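PDB 2H0A: transcriptional regulator from Thermus thermophilus, which probably acts as a CcpA-like repressor of the LacI/GalR type, regulating transcription in response to a small effector. Local coordinates for residues G187-A192 and G214-P219; T228-V233 and E261-E266. All coordinates share one frame; numbering follows the deposited sequence.

Contact 1: G187-A192 and G214-P219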
loop_
_atom_site.group_PDB
_atom_site.type_symbol
_atom_site.label_atom_id
_atom_site.label_comp_id
_atom_site.label_asym_id
_atom_site.label_seq_id
_atom_site.Cartn_x
_atom_site.Cartn_y
_atom_site.Cartn_z
ATOM N N GLY A 187 4.304 -12.704 11.137
ATOM C CA GLY A 187 2.863 -12.572 11.025
ATOM C C GLY A 187 2.407 -12.503 9.584
ATOM O O GLY A 187 1.255 -12.796 9.288
ATOM N N ALA A 188 3.312 -12.095 8.698
ATOM C CA ALA A 188 3.051 -11.998 7.260
ATOM C C ALA A 188 4.395 -12.133 6.542
ATOM O O ALA A 188 5.421 -11.643 7.027
ATOM C CB ALA A 188 2.410 -10.671 6.924
ATOM N N ASP A 189 4.405 -12.800 5.393
ATOM C CA ASP A 189 5.656 -12.984 4.677
ATOM C C ASP A 189 6.313 -11.677 4.235
ATOM O O ASP A 189 7.534 -11.542 4.285
ATOM C CB ASP A 189 5.451 -13.909 3.477
ATOM C CG ASP A 189 5.146 -15.341 3.892
ATOM O OD1 ASP A 189 5.509 -15.726 5.027
ATOM O OD2 ASP A 189 4.555 -16.087 3.079
ATOM N N GLN A 190 5.504 -10.710 3.815
ATOM C CA GLN A 190 6.022 -9.419 3.367
ATOM C C GLN A 190 6.866 -8.756 4.471
ATOM O O GLN A 190 7.966 -8.257 4.230
ATOM C CB GLN A 190 4.842 -8.522 2.966
ATOM C CG GLN A 190 5.208 -7.321 2.116
ATOM C CD GLN A 190 6.039 -7.692 0.908
ATOM O OE1 GLN A 190 7.211 -7.338 0.817
ATOM N NE2 GLN A 190 5.437 -8.411 -0.026
ATOM N N VAL A 191 6.334 -8.770 5.687
ATOM C CA VAL A 191 6.999 -8.196 6.852
ATOM C C VAL A 191 8.246 -9.024 7.180
ATOM O O VAL A 191 9.301 -8.476 7.516
ATOM C CB VAL A 191 6.021 -8.190 8.052
ATOM C CG1 VAL A 191 6.654 -7.534 9.262
ATOM C CG2 VAL A 191 4.731 -7.472 7.652
ATOM N N ALA A 192 8.110 -10.346 7.061
ATOM C CA ALA A 192 9.201 -11.284 7.311
ATOM C C ALA A 192 10.386 -11.030 6.375
ATOM O O ALA A 192 11.538 -11.290 6.729
ATOM C CB ALA A 192 8.703 -12.710 7.139
ATOM N N GLY A 214 7.464 -16.458 8.938
ATOM C CA GLY A 214 6.407 -15.661 8.340
ATOM C C GLY A 214 5.068 -16.383 8.346
ATOM O O GLY A 214 4.923 -17.444 8.942
ATOM N N PHE A 215 4.082 -15.791 7.681
ATOM C CA PHE A 215 2.738 -16.347 7.578
ATOM C C PHE A 215 2.394 -16.084 6.114
ATOM O O PHE A 215 2.881 -15.130 5.540
ATOM C CB PHE A 215 1.835 -15.725 8.638
ATOM C CG PHE A 215 0.621 -16.532 8.941
ATOM C CD1 PHE A 215 -0.411 -16.642 8.014
ATOM C CD2 PHE A 215 0.513 -17.205 10.156
ATOM C CE1 PHE A 215 -1.539 -17.415 8.297
ATOM C CE2 PHE A 215 -0.610 -17.983 10.449
ATOM C CZ PHE A 215 -1.638 -18.087 9.516
ATOM N N ASP A 216 1.564 -16.947 5.535
ATOM C CA ASP A 216 1.124 -16.872 4.136
ATOM C C ASP A 216 1.772 -17.723 3.045
ATOM O O ASP A 216 1.303 -17.752 1.920
ATOM C CB ASP A 216 1.480 -15.533 3.477
ATOM C CG ASP A 216 0.467 -14.428 3.772
ATOM O OD1 ASP A 216 -0.680 -14.707 4.194
ATOM O OD2 ASP A 216 0.821 -13.252 3.555
ATOM N N GLY A 217 2.854 -18.413 3.376
ATOM C CA GLY A 217 3.488 -19.266 2.390
ATOM C C GLY A 217 3.596 -18.799 0.944
ATOM O O GLY A 217 3.450 -19.596 0.010
ATOM N N HIS A 218 3.768 -17.498 0.745
ATOM C CA HIS A 218 3.877 -16.944 -0.598
ATOM C C HIS A 218 4.996 -17.545 -1.426
ATOM O O HIS A 218 6.002 -18.001 -0.889
ATOM C CB HIS A 218 4.080 -15.430 -0.553
ATOM C CG HIS A 218 2.860 -14.672 -0.151
ATOM N ND1 HIS A 218 1.593 -15.048 -0.537
ATOM C CD2 HIS A 218 2.713 -13.548 0.586
ATOM C CE1 HIS A 218 0.715 -14.190 -0.051
ATOM N NE2 HIS A 218 1.369 -13.270 0.633
ATOM N N PRO A 219 4.834 -17.552 -2.756
ATOM C CA PRO A 219 5.854 -18.104 -3.648
ATOM C C PRO A 219 7.241 -17.501 -3.405
ATOM O O PRO A 219 8.240 -18.210 -3.384
ATOM C CB PRO A 219 5.313 -17.764 -5.033
ATOM C CG PRO A 219 3.836 -17.866 -4.833
ATOM C CD PRO A 219 3.631 -17.163 -3.514
HETATM O O HOH W 1 2.614 -11.349 3.506
#
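The imidazole of His218 and the carboxylate of Asp189 are the flat groups that meet here. One face of the imidazole carries Asp216 CB, which stands 3.6 Å above its plane, over the ring centre. Asp189 OD2 comes up obliquely, 3.9 Å from His218 CG. His218 ND1 turns to Arg16 of helix 12-25. The phenyl ring of Phe215 has a cation-pi partner in Arg137, and Gly187 O meets Phe215 CB at 3.1 Å. All this lies in a beta-alpha-beta unit of the periplasmic-binding-protein fold, where the start of helix 189-200 sits beside the end of strand 210-215. Ala188 is the N-cap of that helix. Asp189 CG stands beside its own backbone N (chi1 -68°), and from there OD2 accepts the N-H of His218, 2.8 Å from His218 N, at 158°. This N-H meets OD2 nearly along the C-O axis. Asp189 OD1 is hydrogen-bonded to Thr228 OG1. An alanine in place of Asp189 would probably leave His218 N and Thr228 OG1 without this partner and the 216-218 turn less firmly held. A water accepts from Gln190 N at 3.0 Å and donates to Asp216 OD2. Further along the helix, Ala192 CB packs on Gly214 CA at 3.9 Å.

Contact 2: T228-V233 and E261-E266; sequences TIAQPV and EPVLVE
This contact is an antiparallel strand pair in the periplasmic-binding-protein fold, Thr228-Ala230 against Val263-Val265. Beyond it the chain runs through Gln231 and Pro232 into helix 233-248, one of the crossings between subdomains as in the LacI/GalR family. Thr228 pairs with Val265, and Ala230 with Val263, as hydrogen-bonded pairs. Between them lies the non-hydrogen-bonded pair Ile229 and Leu264. Thr228 N donates a hydrogen bond to Val265 O at 3.1 Å. In return Val265 N donates to Thr228 O at 2.9 Å, almost in line with the carbonyl (174°). Ala230 N reaches Val263 O at 2.8 Å, tilted 29° from the carbonyl plane. Val263 N donates to Ala230 O in the carbonyl plane, on a lone pair. On the Ile229 face, Ile229 and Pro262 lie side by side and point the same way, with CG2 of Ile229 3.6 Å from CB of Pro262. Leu104 and Ala105 of helix 99-109 pack on Ile229, while Tyr108 touches Leu264. Pro232 is the centre of an inverse gamma turn. On the other face, the CG2 branch of Val265 stands beside its own backbone N, and it meets Ala230 CB at 3.8 Å.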
loop_
_atom_site.group_PDB
_atom_site.type_symbol
_atom_site.label_atom_id
_atom_site.label_comp_id
_atom_site.label_asym_id
_atom_site.label_seq_id
_atom_site.Cartn_x
_atom_site.Cartn_y
_atom_site.Cartn_z
ATOM N N THR A 228 7.788 -20.473 7.023
ATOM C CA THR A 228 6.519 -19.786 7.182
ATOM C C THR A 228 5.369 -20.740 7.453
ATOM O O THR A 228 5.517 -21.949 7.339
ATOM C CB THR A 228 6.208 -18.929 5.912
ATOM O OG1 THR A 228 4.952 -18.259 6.065
ATOM C CG2 THR A 228 6.157 -19.801 4.665
ATOM N N ILE A 229 4.240 -20.178 7.857
ATOM C CA ILE A 229 3.019 -20.938 8.092
ATOM C C ILE A 229 2.294 -20.723 6.761
ATOM O O ILE A 229 1.702 -19.664 6.525
ATOM C CB ILE A 229 2.161 -20.323 9.238
ATOM C CG1 ILE A 229 2.961 -20.295 10.538
ATOM C CG2 ILE A 229 0.874 -21.121 9.417
ATOM C CD1 ILE A 229 3.349 -21.663 11.016
ATOM N N ALA A 230 2.351 -21.726 5.893
ATOM C CA ALA A 230 1.750 -21.624 4.565
ATOM C C ALA A 230 0.239 -21.799 4.440
ATOM O O ALA A 230 -0.337 -22.740 4.979
ATOM C CB ALA A 230 2.458 -22.595 3.608
ATOM N N GLN A 231 -0.376 -20.872 3.710
ATOM C CA GLN A 231 -1.804 -20.886 3.428
ATOM C C GLN A 231 -2.002 -21.395 1.998
ATOM O O GLN A 231 -1.238 -21.042 1.109
ATOM C CB GLN A 231 -2.397 -19.487 3.478
ATOM C CG GLN A 231 -2.397 -18.787 4.804
ATOM C CD GLN A 231 -3.251 -17.529 4.745
ATOM O OE1 GLN A 231 -4.479 -17.606 4.654
ATOM N NE2 GLN A 231 -2.605 -16.367 4.774
ATOM N N PRO A 232 -3.025 -22.240 1.767
ATOM C CA PRO A 232 -3.317 -22.784 0.430
ATOM C C PRO A 232 -4.268 -21.826 -0.273
ATOM O O PRO A 232 -5.401 -22.181 -0.595
ATOM C CB PRO A 232 -3.981 -24.115 0.751
ATOM C CG PRO A 232 -4.766 -23.774 2.017
ATOM C CD PRO A 232 -3.791 -22.953 2.813
ATOM N N VAL A 233 -3.790 -20.607 -0.499
ATOM C CA VAL A 233 -4.581 -19.533 -1.102
ATOM C C VAL A 233 -5.202 -19.816 -2.470
ATOM O O VAL A 233 -6.352 -19.465 -2.711
ATOM C CB VAL A 233 -3.751 -18.231 -1.164
ATOM C CG1 VAL A 233 -4.629 -17.067 -1.550
ATOM C CG2 VAL A 233 -3.106 -17.969 0.186
ATOM N N GLU A 261 -6.638 -25.605 6.269
ATOM C CA GLU A 261 -5.672 -25.578 7.366
ATOM C C GLU A 261 -4.298 -25.179 6.864
ATOM O O GLU A 261 -3.859 -25.623 5.812
ATOM C CB GLU A 261 -5.549 -26.948 8.056
ATOM C CG GLU A 261 -6.830 -27.502 8.666
ATOM C CD GLU A 261 -6.586 -28.755 9.511
ATOM O OE1 GLU A 261 -5.780 -29.620 9.091
ATOM O OE2 GLU A 261 -7.211 -28.883 10.590
ATOM N N PRO A 262 -3.600 -24.326 7.620
ATOM C CA PRO A 262 -2.262 -23.872 7.250
ATOM C C PRO A 262 -1.248 -24.921 7.698
ATOM O O PRO A 262 -1.551 -25.757 8.545
ATOM C CB PRO A 262 -2.134 -22.566 8.015
ATOM C CG PRO A 262 -2.857 -22.883 9.285
ATOM C CD PRO A 262 -4.094 -23.600 8.802
ATOM N N VAL A 263 -0.050 -24.885 7.136
ATOM C CA VAL A 263 0.954 -25.866 7.506
ATOM C C VAL A 263 2.325 -25.222 7.603
ATOM O O VAL A 263 2.666 -24.340 6.817
ATOM C CB VAL A 263 1.000 -27.024 6.468
ATOM C CG1 VAL A 263 1.426 -26.485 5.110
ATOM C CG2 VAL A 263 1.947 -28.118 6.930
ATOM N N LEU A 264 3.113 -25.670 8.571
ATOM C CA LEU A 264 4.451 -25.135 8.762
ATOM C C LEU A 264 5.379 -25.671 7.690
ATOM O O LEU A 264 5.377 -26.865 7.392
ATOM C CB LEU A 264 4.998 -25.548 10.129
ATOM C CG LEU A 264 6.185 -24.811 10.774
ATOM C CD1 LEU A 264 6.921 -25.786 11.683
ATOM C CD2 LEU A 264 7.140 -24.273 9.742
ATOM N N VAL A 265 6.172 -24.787 7.105
ATOM C CA VAL A 265 7.145 -25.199 6.107
ATOM C C VAL A 265 8.468 -24.625 6.600
ATOM O O VAL A 265 8.643 -23.411 6.620
ATOM C CB VAL A 265 6.804 -24.638 4.704
ATOM C CG1 VAL A 265 7.792 -25.184 3.664
ATOM C CG2 VAL A 265 5.368 -25.002 4.334
ATOM N N GLU A 266 9.382 -25.497 7.019
ATOM C CA GLU A 266 10.680 -25.076 7.540
ATOM C C GLU A 266 11.729 -24.778 6.476
ATOM O O GLU A 266 11.959 -25.578 5.572
ATOM C CB GLU A 266 11.246 -26.141 8.472
ATOM C CG GLU A 266 10.405 -26.426 9.698
ATOM C CD GLU A 266 10.988 -27.554 10.527
ATOM O OE1 GLU A 266 12.213 -27.520 10.785
ATOM O OE2 GLU A 266 10.225 -28.465 10.923
#

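From the N terminus the chain passes through seven strands and three helices before helix 164-175 and strand 182-185. Contact 1 then opens at 187-192 and closes a loop of 21 residues at 214-219, bringing the start of helix 189-200 to the end of strand 210-215. Contact 2 opens later, at 228-233, and closes at 261-266, after 27 intervening residues that include most of helix 233-248. The two loops follow in series, with neither enclosing nor crossing the other. They touch because strands 210-215 and 227-230 are neighbours in one sheet. Asp216 N lies 2.9 Å from Ile229 O, a probable hydrogen bond. Together they join helix 189-200, through strands 210-215 and 227-230, to strand 257-265.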